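Local coordinates for protein putative uronate isomerase (Thermotoga maritima, PDB 4NAR) that may act as a lactate racemase, though its activity has not been firmly established, at residues A[41-49]-A[223-233]; A[186-194]-A[289-297]. All coordinates share one frame; numbering follows the deposited sequence.

Contact 1. Residues A[41-49]-A[223-233]; sequences RVDFTHLVA and MVYEEEEEVIP. With ACT (acetate ion), chain E; SO4 (sulfate ion), chain C.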
loop_
_atom_site.group_PDB
_atom_site.type_symbol
_atom_site.label_atom_id
_atom_site.label_comp_id
_atom_site.label_asym_id
_atom_site.label_seq_id
_atom_site.Cartn_x
_atom_site.Cartn_y
_atom_site.Cartn_z
ATOM N N ARG A 41 -4.880 -6.261 2.077
ATOM C CA ARG A 41 -4.833 -6.616 0.654
ATOM C C ARG A 41 -5.729 -7.801 0.316
ATOM O O ARG A 41 -5.501 -8.923 0.789
ATOM C CB ARG A 41 -3.403 -6.940 0.224
ATOM C CG ARG A 41 -2.448 -5.767 0.358
ATOM C CD ARG A 41 -2.606 -4.822 -0.817
ATOM N NE ARG A 41 -1.513 -3.857 -0.840
ATOM C CZ ARG A 41 -0.336 -4.061 -1.433
ATOM N NH1 ARG A 41 -0.088 -5.203 -2.080
ATOM N NH2 ARG A 41 0.591 -3.104 -1.380
ATOM N N VAL A 42 -6.748 -7.550 -0.498
ATOM C CA VAL A 42 -7.584 -8.634 -1.007
ATOM C C VAL A 42 -6.988 -9.128 -2.332
ATOM O O VAL A 42 -7.040 -8.430 -3.358
ATOM C CB VAL A 42 -9.065 -8.189 -1.163
ATOM C CG1 VAL A 42 -9.986 -9.400 -1.401
ATOM C CG2 VAL A 42 -9.507 -7.429 0.090
ATOM N N ASP A 43 -6.411 -10.329 -2.296
ATOM C CA ASP A 43 -5.683 -10.880 -3.432
ATOM C C ASP A 43 -5.769 -12.402 -3.399
ATOM O O ASP A 43 -6.560 -12.957 -2.626
ATOM C CB ASP A 43 -4.215 -10.402 -3.419
ATOM C CG ASP A 43 -3.472 -10.737 -2.099
ATOM O OD1 ASP A 43 -3.647 -11.848 -1.518
ATOM O OD2 ASP A 43 -2.675 -9.874 -1.648
ATOM N N PHE A 44 -4.949 -13.085 -4.198
ATOM C CA PHE A 44 -4.992 -14.549 -4.199
ATOM C C PHE A 44 -3.772 -15.231 -3.537
ATOM O O PHE A 44 -3.396 -16.367 -3.899
ATOM C CB PHE A 44 -5.303 -15.117 -5.602
ATOM C CG PHE A 44 -4.323 -14.700 -6.676
ATOM C CD1 PHE A 44 -3.294 -15.548 -7.077
ATOM C CD2 PHE A 44 -4.436 -13.467 -7.294
ATOM C CE1 PHE A 44 -2.400 -15.157 -8.080
ATOM C CE2 PHE A 44 -3.547 -13.073 -8.291
ATOM C CZ PHE A 44 -2.533 -13.917 -8.685
ATOM N N THR A 45 -3.189 -14.546 -2.551
ATOM C CA THR A 45 -2.088 -15.107 -1.769
ATOM C C THR A 45 -2.343 -16.554 -1.353
ATOM O O THR A 45 -1.469 -17.418 -1.505
ATOM C CB THR A 45 -1.821 -14.309 -0.482
ATOM O OG1 THR A 45 -1.481 -12.950 -0.806
ATOM C CG2 THR A 45 -0.706 -14.971 0.322
ATOM N N HIS A 46 -3.547 -16.806 -0.844
ATOM C CA HIS A 46 -3.912 -18.124 -0.328
ATOM C C HIS A 46 -3.678 -19.259 -1.335
ATOM O O HIS A 46 -3.266 -20.352 -0.939
ATOM C CB HIS A 46 -5.353 -18.128 0.209
ATOM C CG HIS A 46 -6.414 -17.954 -0.844
ATOM N ND1 HIS A 46 -7.314 -18.945 -1.156
ATOM C CD2 HIS A 46 -6.726 -16.887 -1.625
ATOM C CE1 HIS A 46 -8.139 -18.506 -2.101
ATOM N NE2 HIS A 46 -7.804 -17.268 -2.399
ATOM N N LEU A 47 -3.910 -18.991 -2.624
ATOM C CA LEU A 47 -3.626 -19.964 -3.674
ATOM C C LEU A 47 -2.121 -20.152 -3.860
ATOM O O LEU A 47 -1.663 -21.237 -4.213
ATOM C CB LEU A 47 -4.252 -19.546 -5.017
ATOM C CG LEU A 47 -5.778 -19.495 -5.221
ATOM C CD1 LEU A 47 -6.104 -18.965 -6.623
ATOM C CD2 LEU A 47 -6.443 -20.852 -5.005
ATOM N N VAL A 48 -1.351 -19.095 -3.638
ATOM C CA VAL A 48 0.094 -19.178 -3.843
ATOM C C VAL A 48 0.785 -19.808 -2.635
ATOM O O VAL A 48 1.551 -20.781 -2.764
ATOM C CB VAL A 48 0.699 -17.782 -4.094
ATOM C CG1 VAL A 48 2.203 -17.878 -4.409
ATOM C CG2 VAL A 48 -0.032 -17.087 -5.224
ATOM N N ALA A 49 0.514 -19.243 -1.461
ATOM C CA ALA A 49 1.154 -19.676 -0.223
ATOM C C ALA A 49 0.893 -21.153 0.099
ATOM O O ALA A 49 1.826 -21.915 0.354
ATOM C CB ALA A 49 0.688 -18.808 0.926
HETATM N N MSE A 223 1.855 -10.727 -8.101
HETATM C CA MSE A 223 0.492 -10.998 -8.535
HETATM C C MSE A 223 -0.143 -9.800 -9.230
HETATM O O MSE A 223 0.129 -8.642 -8.886
HETATM C CB MSE A 223 -0.373 -11.337 -7.324
HETATM C CG MSE A 223 -0.026 -12.644 -6.617
HETATM SE SE MSE A 223 -1.079 -12.802 -4.978
HETATM C CE MSE A 223 -0.506 -11.201 -4.037
ATOM N N VAL A 224 -1.012 -10.082 -10.196
ATOM C CA VAL A 224 -1.913 -9.068 -10.739
ATOM C C VAL A 224 -3.318 -9.686 -10.816
ATOM O O VAL A 224 -3.474 -10.866 -11.178
ATOM C CB VAL A 224 -1.446 -8.552 -12.125
ATOM C CG1 VAL A 224 -2.291 -7.371 -12.573
ATOM C CG2 VAL A 224 0.018 -8.149 -12.085
ATOM N N TYR A 225 -4.340 -8.906 -10.471
ATOM C CA TYR A 225 -5.692 -9.438 -10.405
ATOM C C TYR A 225 -6.734 -8.341 -10.595
ATOM O O TYR A 225 -6.450 -7.143 -10.472
ATOM C CB TYR A 225 -5.936 -10.116 -9.056
ATOM C CG TYR A 225 -5.428 -9.260 -7.923
ATOM C CD1 TYR A 225 -4.118 -9.388 -7.480
ATOM C CD2 TYR A 225 -6.241 -8.298 -7.314
ATOM C CE1 TYR A 225 -3.622 -8.586 -6.457
ATOM C CE2 TYR A 225 -5.753 -7.491 -6.278
ATOM C CZ TYR A 225 -4.440 -7.640 -5.862
ATOM O OH TYR A 225 -3.924 -6.861 -4.843
ATOM N N GLU A 226 -7.955 -8.776 -10.890
ATOM C CA GLU A 226 -9.107 -7.889 -10.869
ATOM C C GLU A 226 -9.941 -8.183 -9.637
ATOM O O GLU A 226 -9.895 -9.293 -9.090
ATOM C CB GLU A 226 -9.963 -8.085 -12.113
ATOM C CG GLU A 226 -9.311 -7.590 -13.373
ATOM C CD GLU A 226 -9.787 -8.359 -14.586
ATOM O OE1 GLU A 226 -10.547 -9.346 -14.410
ATOM O OE2 GLU A 226 -9.397 -7.978 -15.711
ATOM N N GLU A 227 -10.703 -7.181 -9.207
ATOM C CA GLU A 227 -11.689 -7.377 -8.158
ATOM C C GLU A 227 -13.044 -6.872 -8.635
ATOM O O GLU A 227 -13.226 -5.668 -8.854
ATOM C CB GLU A 227 -11.279 -6.659 -6.873
ATOM C CG GLU A 227 -12.318 -6.800 -5.780
ATOM C CD GLU A 227 -11.739 -6.559 -4.401
ATOM O OE1 GLU A 227 -10.542 -6.169 -4.320
ATOM O OE2 GLU A 227 -12.482 -6.768 -3.408
ATOM N N GLU A 228 -13.989 -7.788 -8.816
ATOM C CA GLU A 228 -15.344 -7.393 -9.177
ATOM C C GLU A 228 -16.266 -7.630 -7.980
ATOM O O GLU A 228 -16.620 -6.694 -7.247
ATOM C CB GLU A 228 -15.823 -8.173 -10.404
ATOM C CG GLU A 228 -15.050 -7.851 -11.683
ATOM C CD GLU A 228 -15.767 -8.342 -12.938
ATOM O OE1 GLU A 228 -15.284 -9.324 -13.546
ATOM O OE2 GLU A 228 -16.812 -7.749 -13.317
ATOM N N GLU A 229 -16.654 -8.887 -7.794
ATOM C CA GLU A 229 -17.330 -9.301 -6.577
ATOM C C GLU A 229 -16.416 -10.267 -5.845
ATOM O O GLU A 229 -16.481 -10.406 -4.628
ATOM C CB GLU A 229 -18.678 -9.944 -6.897
ATOM C CG GLU A 229 -19.637 -8.986 -7.579
ATOM C CD GLU A 229 -21.079 -9.272 -7.218
ATOM O OE1 GLU A 229 -21.327 -10.353 -6.608
ATOM O OE2 GLU A 229 -21.950 -8.418 -7.544
ATOM N N GLU A 230 -15.570 -10.936 -6.622
ATOM C CA GLU A 230 -14.489 -11.757 -6.109
ATOM C C GLU A 230 -13.174 -11.315 -6.758
ATOM O O GLU A 230 -13.158 -10.472 -7.673
ATOM C CB GLU A 230 -14.744 -13.235 -6.415
ATOM C CG GLU A 230 -15.722 -13.912 -5.470
ATOM C CD GLU A 230 -15.527 -15.428 -5.402
ATOM O OE1 GLU A 230 -15.056 -15.922 -4.351
ATOM O OE2 GLU A 230 -15.840 -16.121 -6.399
ATOM N N VAL A 231 -12.075 -11.892 -6.283
ATOM C CA VAL A 231 -10.770 -11.651 -6.878
ATOM C C VAL A 231 -10.584 -12.579 -8.078
ATOM O O VAL A 231 -10.694 -13.802 -7.954
ATOM C CB VAL A 231 -9.627 -11.853 -5.838
ATOM C CG1 VAL A 231 -8.260 -11.984 -6.520
ATOM C CG2 VAL A 231 -9.629 -10.720 -4.815
ATOM N N ILE A 232 -10.314 -11.988 -9.239
ATOM C CA ILE A 232 -10.006 -12.744 -10.450
ATOM C C ILE A 232 -8.510 -12.658 -10.688
ATOM O O ILE A 232 -8.009 -11.612 -11.123
ATOM C CB ILE A 232 -10.732 -12.154 -11.695
ATOM C CG1 ILE A 232 -12.221 -11.975 -11.408
ATOM C CG2 ILE A 232 -10.540 -13.045 -12.926
ATOM C CD1 ILE A 232 -12.662 -10.538 -11.427
ATOM N N PRO A 233 -7.780 -13.743 -10.378
ATOM C CA PRO A 233 -6.335 -13.753 -10.652
ATOM C C PRO A 233 -6.095 -13.587 -12.154
ATOM O O PRO A 233 -6.850 -14.143 -12.962
ATOM C CB PRO A 233 -5.894 -15.152 -10.204
ATOM C CG PRO A 233 -6.929 -15.589 -9.212
ATOM C CD PRO A 233 -8.235 -14.958 -9.677
HETATM C C ACT E . 2.942 -4.840 -1.704
HETATM O O ACT E . 2.970 -3.746 -2.295
HETATM O OXT ACT E . 2.860 -5.827 -2.457
HETATM C CH3 ACT E . 3.000 -4.933 -0.202
HETATM S S SO4 C . -0.974 -0.386 0.606
HETATM O O1 SO4 C . -0.033 -0.885 -0.419
HETATM O O2 SO4 C . -0.859 -1.212 1.822
HETATM O O3 SO4 C . -0.711 1.016 0.972
HETATM O O4 SO4 C . -2.326 -0.505 0.051
HETATM O O HOH W 1 -1.486 -7.663 -3.237
#
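The ring of F44 is clamped between M223 and P233. The selenium of M223 (a selenomethionine) stands almost exactly over the ring centre, SE 3.9 Å from the F44 centroid, a Met-aromatic contact to which CG adds a CH-pi touch near CZ. On the opposite face P233 CB lies 3.6 Å from the same centroid, while V231 CG1 and the V224 carbonyl oxygen sit at the ring's edge. Next along the strand, the Y225 ring carries the backbone of D43 on one face, D43 CA 4.3 Å from its centroid. V42 extends the apolar seam, CG1 against V231 CG2.

Behind this apolar layer D43 sets the turn into the helix. Its CG stands between its own backbone N and carbonyl carbon (chi1 56°), which turns OD1 back to T45: T45 N donates to D43 OD1 at 2.9 Å, closing an Asx turn that leads into helix 45-58, and T45 OG1 reaches the same oxygen from the same face of the carboxylate. D43 OD2, also hydrogen-bonded to T37 OG1, accepts from a water that joins R41 NH1 and Y225 OH. Replacing F44 by an alanine removes the ring, and M223 SE would probably lose its aromatic partner while P233 faced a gap. R41 NH2 grips acetate O at 2.6 Å and sulfate O1, ions probably from the crystallisation liquor; with H154 and K164 also at the sulfate, this is consistent with a site for an anionic ligand.

Contact 2. Residues A[186-194]-A[289-297]; sequences MGIPKLIGT and SYKLQRPGV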
loop_
_atom_site.group_PDB
_atom_site.type_symbol
_atom_site.label_atom_id
_atom_site.label_comp_id
_atom_site.label_asym_id
_atom_site.label_seq_id
_atom_site.Cartn_x
_atom_site.Cartn_y
_atom_site.Cartn_z
HETATM N N MSE A 186 5.697 15.603 -5.355
HETATM C CA MSE A 186 5.183 15.424 -6.710
HETATM C C MSE A 186 3.645 15.432 -6.688
HETATM O O MSE A 186 2.999 16.118 -7.490
HETATM C CB MSE A 186 5.719 14.129 -7.344
HETATM C CG MSE A 186 5.101 13.813 -8.705
HETATM SE SE MSE A 186 5.917 12.322 -9.716
HETATM C CE MSE A 186 7.556 13.235 -10.303
ATOM N N GLY A 187 3.060 14.663 -5.774
ATOM C CA GLY A 187 1.625 14.707 -5.588
ATOM C C GLY A 187 0.875 13.651 -6.377
ATOM O O GLY A 187 1.241 13.325 -7.506
ATOM N N ILE A 188 -0.182 13.125 -5.761
ATOM C CA ILE A 188 -1.010 12.075 -6.354
ATOM C C ILE A 188 -1.398 12.295 -7.823
ATOM O O ILE A 188 -1.152 11.392 -8.650
ATOM C CB ILE A 188 -2.269 11.792 -5.489
ATOM C CG1 ILE A 188 -1.850 11.142 -4.164
ATOM C CG2 ILE A 188 -3.290 10.942 -6.257
ATOM C CD1 ILE A 188 -2.977 10.996 -3.189
ATOM N N PRO A 189 -1.987 13.474 -8.156
ATOM C CA PRO A 189 -2.438 13.647 -9.552
ATOM C C PRO A 189 -1.357 13.318 -10.587
ATOM O O PRO A 189 -1.672 12.648 -11.567
ATOM C CB PRO A 189 -2.830 15.132 -9.631
ATOM C CG PRO A 189 -3.221 15.481 -8.201
ATOM C CD PRO A 189 -2.275 14.671 -7.331
ATOM N N LYS A 190 -0.109 13.738 -10.363
ATOM C CA LYS A 190 0.971 13.401 -11.295
ATOM C C LYS A 190 1.503 11.978 -11.085
ATOM O O LYS A 190 1.855 11.278 -12.046
ATOM C CB LYS A 190 2.124 14.393 -11.167
ATOM C CG LYS A 190 1.713 15.838 -11.354
ATOM C CD LYS A 190 2.426 16.484 -12.529
ATOM C CE LYS A 190 2.341 18.016 -12.446
ATOM N NZ LYS A 190 2.298 18.649 -13.808
ATOM N N LEU A 191 1.564 11.556 -9.824
ATOM C CA LEU A 191 2.297 10.343 -9.454
ATOM C C LEU A 191 1.534 9.023 -9.671
ATOM O O LEU A 191 2.067 8.079 -10.285
ATOM C CB LEU A 191 2.803 10.445 -8.002
ATOM C CG LEU A 191 3.805 9.379 -7.529
ATOM C CD1 LEU A 191 4.954 10.009 -6.732
ATOM C CD2 LEU A 191 3.104 8.295 -6.705
ATOM N N ILE A 192 0.301 8.946 -9.170
ATOM C CA ILE A 192 -0.427 7.672 -9.181
ATOM C C ILE A 192 -0.475 7.023 -10.580
ATOM O O ILE A 192 -0.655 7.714 -11.595
ATOM C CB ILE A 192 -1.847 7.816 -8.577
ATOM C CG1 ILE A 192 -2.422 6.442 -8.215
ATOM C CG2 ILE A 192 -2.782 8.609 -9.509
ATOM C CD1 ILE A 192 -3.596 6.508 -7.224
ATOM N N GLY A 193 -0.259 5.705 -10.633
ATOM C CA GLY A 193 -0.239 4.996 -11.905
ATOM C C GLY A 193 0.933 5.292 -12.850
ATOM O O GLY A 193 0.816 5.086 -14.060
ATOM N N THR A 194 2.061 5.758 -12.312
ATOM C CA THR A 194 3.307 5.859 -13.076
ATOM C C THR A 194 4.278 4.774 -12.610
ATOM O O THR A 194 4.410 4.535 -11.410
ATOM C CB THR A 194 3.996 7.227 -12.866
ATOM O OG1 THR A 194 4.324 7.390 -11.473
ATOM C CG2 THR A 194 3.096 8.374 -13.325
ATOM N N SER A 289 -10.373 8.581 -1.722
ATOM C CA SER A 289 -10.031 9.893 -2.268
ATOM C C SER A 289 -8.917 9.820 -3.339
ATOM O O SER A 289 -9.066 10.390 -4.439
ATOM C CB SER A 289 -9.652 10.861 -1.150
ATOM O OG SER A 289 -9.058 12.044 -1.668
ATOM N N TYR A 290 -7.820 9.113 -3.036
ATOM C CA TYR A 290 -6.664 9.083 -3.950
ATOM C C TYR A 290 -7.039 8.629 -5.361
ATOM O O TYR A 290 -6.516 9.164 -6.348
ATOM C CB TYR A 290 -5.545 8.159 -3.460
ATOM C CG TYR A 290 -5.255 8.202 -1.981
ATOM C CD1 TYR A 290 -5.277 9.400 -1.268
ATOM C CD2 TYR A 290 -4.954 7.035 -1.289
ATOM C CE1 TYR A 290 -5.006 9.426 0.082
ATOM C CE2 TYR A 290 -4.681 7.051 0.073
ATOM C CZ TYR A 290 -4.711 8.249 0.754
ATOM O OH TYR A 290 -4.448 8.263 2.109
ATOM N N LYS A 291 -7.919 7.631 -5.463
ATOM C CA LYS A 291 -8.235 7.049 -6.774
ATOM C C LYS A 291 -9.058 7.978 -7.660
ATOM O O LYS A 291 -9.257 7.692 -8.845
ATOM C CB LYS A 291 -8.944 5.696 -6.643
ATOM C CG LYS A 291 -8.102 4.620 -5.968
ATOM C CD LYS A 291 -6.766 4.449 -6.665
ATOM C CE LYS A 291 -6.355 2.981 -6.721
ATOM N NZ LYS A 291 -6.020 2.349 -5.399
ATOM N N LEU A 292 -9.505 9.098 -7.093
ATOM C CA LEU A 292 -10.325 10.045 -7.836
ATOM C C LEU A 292 -9.622 11.386 -8.097
ATOM O O LEU A 292 -10.274 12.367 -8.462
ATOM C CB LEU A 292 -11.651 10.260 -7.097
ATOM C CG LEU A 292 -12.514 8.985 -6.952
ATOM C CD1 LEU A 292 -13.727 9.192 -6.032
ATOM C CD2 LEU A 292 -12.947 8.442 -8.336
ATOM N N GLN A 293 -8.301 11.430 -7.934
ATOM C CA GLN A 293 -7.582 12.716 -7.975
ATOM C C GLN A 293 -6.812 13.063 -9.253
ATOM O O GLN A 293 -6.163 14.113 -9.309
ATOM C CB GLN A 293 -6.641 12.849 -6.774
ATOM C CG GLN A 293 -7.360 13.067 -5.452
ATOM C CD GLN A 293 -6.391 13.318 -4.305
ATOM O OE1 GLN A 293 -5.346 13.980 -4.474
ATOM N NE2 GLN A 293 -6.724 12.773 -3.128
ATOM N N ARG A 294 -6.854 12.200 -10.269
ATOM C CA ARG A 294 -6.388 12.630 -11.584
ATOM C C ARG A 294 -7.118 13.902 -12.014
ATOM O O ARG A 294 -8.297 14.108 -11.663
ATOM C CB ARG A 294 -6.512 11.517 -12.620
ATOM C CG ARG A 294 -5.319 10.583 -12.528
ATOM C CD ARG A 294 -5.117 9.740 -13.755
ATOM N NE ARG A 294 -3.814 9.093 -13.666
ATOM C CZ ARG A 294 -3.449 8.023 -14.367
ATOM N NH1 ARG A 294 -4.294 7.471 -15.234
ATOM N NH2 ARG A 294 -2.236 7.500 -14.187
ATOM N N PRO A 295 -6.408 14.786 -12.734
ATOM C CA PRO A 295 -7.020 16.081 -13.052
ATOM C C PRO A 295 -8.251 15.895 -13.933
ATOM O O PRO A 295 -8.216 15.082 -14.878
ATOM C CB PRO A 295 -5.911 16.828 -13.807
ATOM C CG PRO A 295 -4.949 15.784 -14.261
ATOM C CD PRO A 295 -5.030 14.670 -13.252
ATOM N N GLY A 296 -9.326 16.615 -13.603
ATOM C CA GLY A 296 -10.559 16.542 -14.367
ATOM C C GLY A 296 -11.543 15.471 -13.907
ATOM O O GLY A 296 -12.702 15.463 -14.360
ATOM N N VAL A 297 -11.109 14.561 -13.026
ATOM C CA VAL A 297 -12.009 13.486 -12.591
ATOM C C VAL A 297 -13.133 14.005 -11.683
ATOM O O VAL A 297 -14.308 13.661 -11.859
ATOM C CB VAL A 297 -11.258 12.278 -11.971
ATOM C CG1 VAL A 297 -12.228 11.302 -11.356
ATOM C CG2 VAL A 297 -10.466 11.561 -13.043
HETATM O O HOH W 2 -1.249 10.190 -12.298
#
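I188 CD1 comes obliquely against the Y290 ring, 3.4 Å from CD1 of Y290, whereas the R294 guanidinium works through its edge, where the carbonyl oxygens of I192 and G193 and a water lie. R294 NH2 donates to I192 O at 3.0 Å; the bond is bent (146° at the hydrogen), and the donor stands 26° out of the carbonyl plane. The water accepts from R294 NE and donates to both P189 O and I192 O, so I192 O is approached by the arginine and by the water. R294 reaches this place because its chain runs extended from CG to NE, while NH1 forms a salt bridge with D421.

Beside the polar edge, I188 CG2 packs 3.9 Å from Q293 CB, and the P189 ring rests on the Q293 carbonyl, CG 3.4 Å from Q293 O. Farther along, the side chains of I192 and K291 cross at about a right angle, with I192 CD1 against K291 CD; the lysine's NZ is hydrogen-bonded to G416 O. The Q293 amide is held by NE2, which donates to S289 OG and to N355 O, and helix 347-357 packs on I188 and Y290. G193 has positive phi, and a CB there would run into R294 NH2.

R294 thus ties the carbonyl of I192 directly, and that of P189 through a water, to the carboxylate of D421 in strand 419-422, while isoleucines and proline fill the join between helix 188-191 and the turn after helix 287-290.

From the N terminus, the chain leaves strand 31-36 and enters helix 45-58 through 41-49, the first half of contact 1. It then passes through strands 63-68, 94-97 and 144-150 of the mixed sheet and helix 173-186 to reach 186-194, the first half of contact 2. The return to 223-233 closes contact 1 on the hairpin of strands 217-227 and 231-240; only later does 289-297 close contact 2. The two loops therefore cross rather than nest. Contact 1 works within the mixed seven-stranded sheet and its helices, whereas contact 2 joins helix 188-191 to the part built on the parallel sheet. Their centres are 24 Å apart and their nearest atoms about 9 Å.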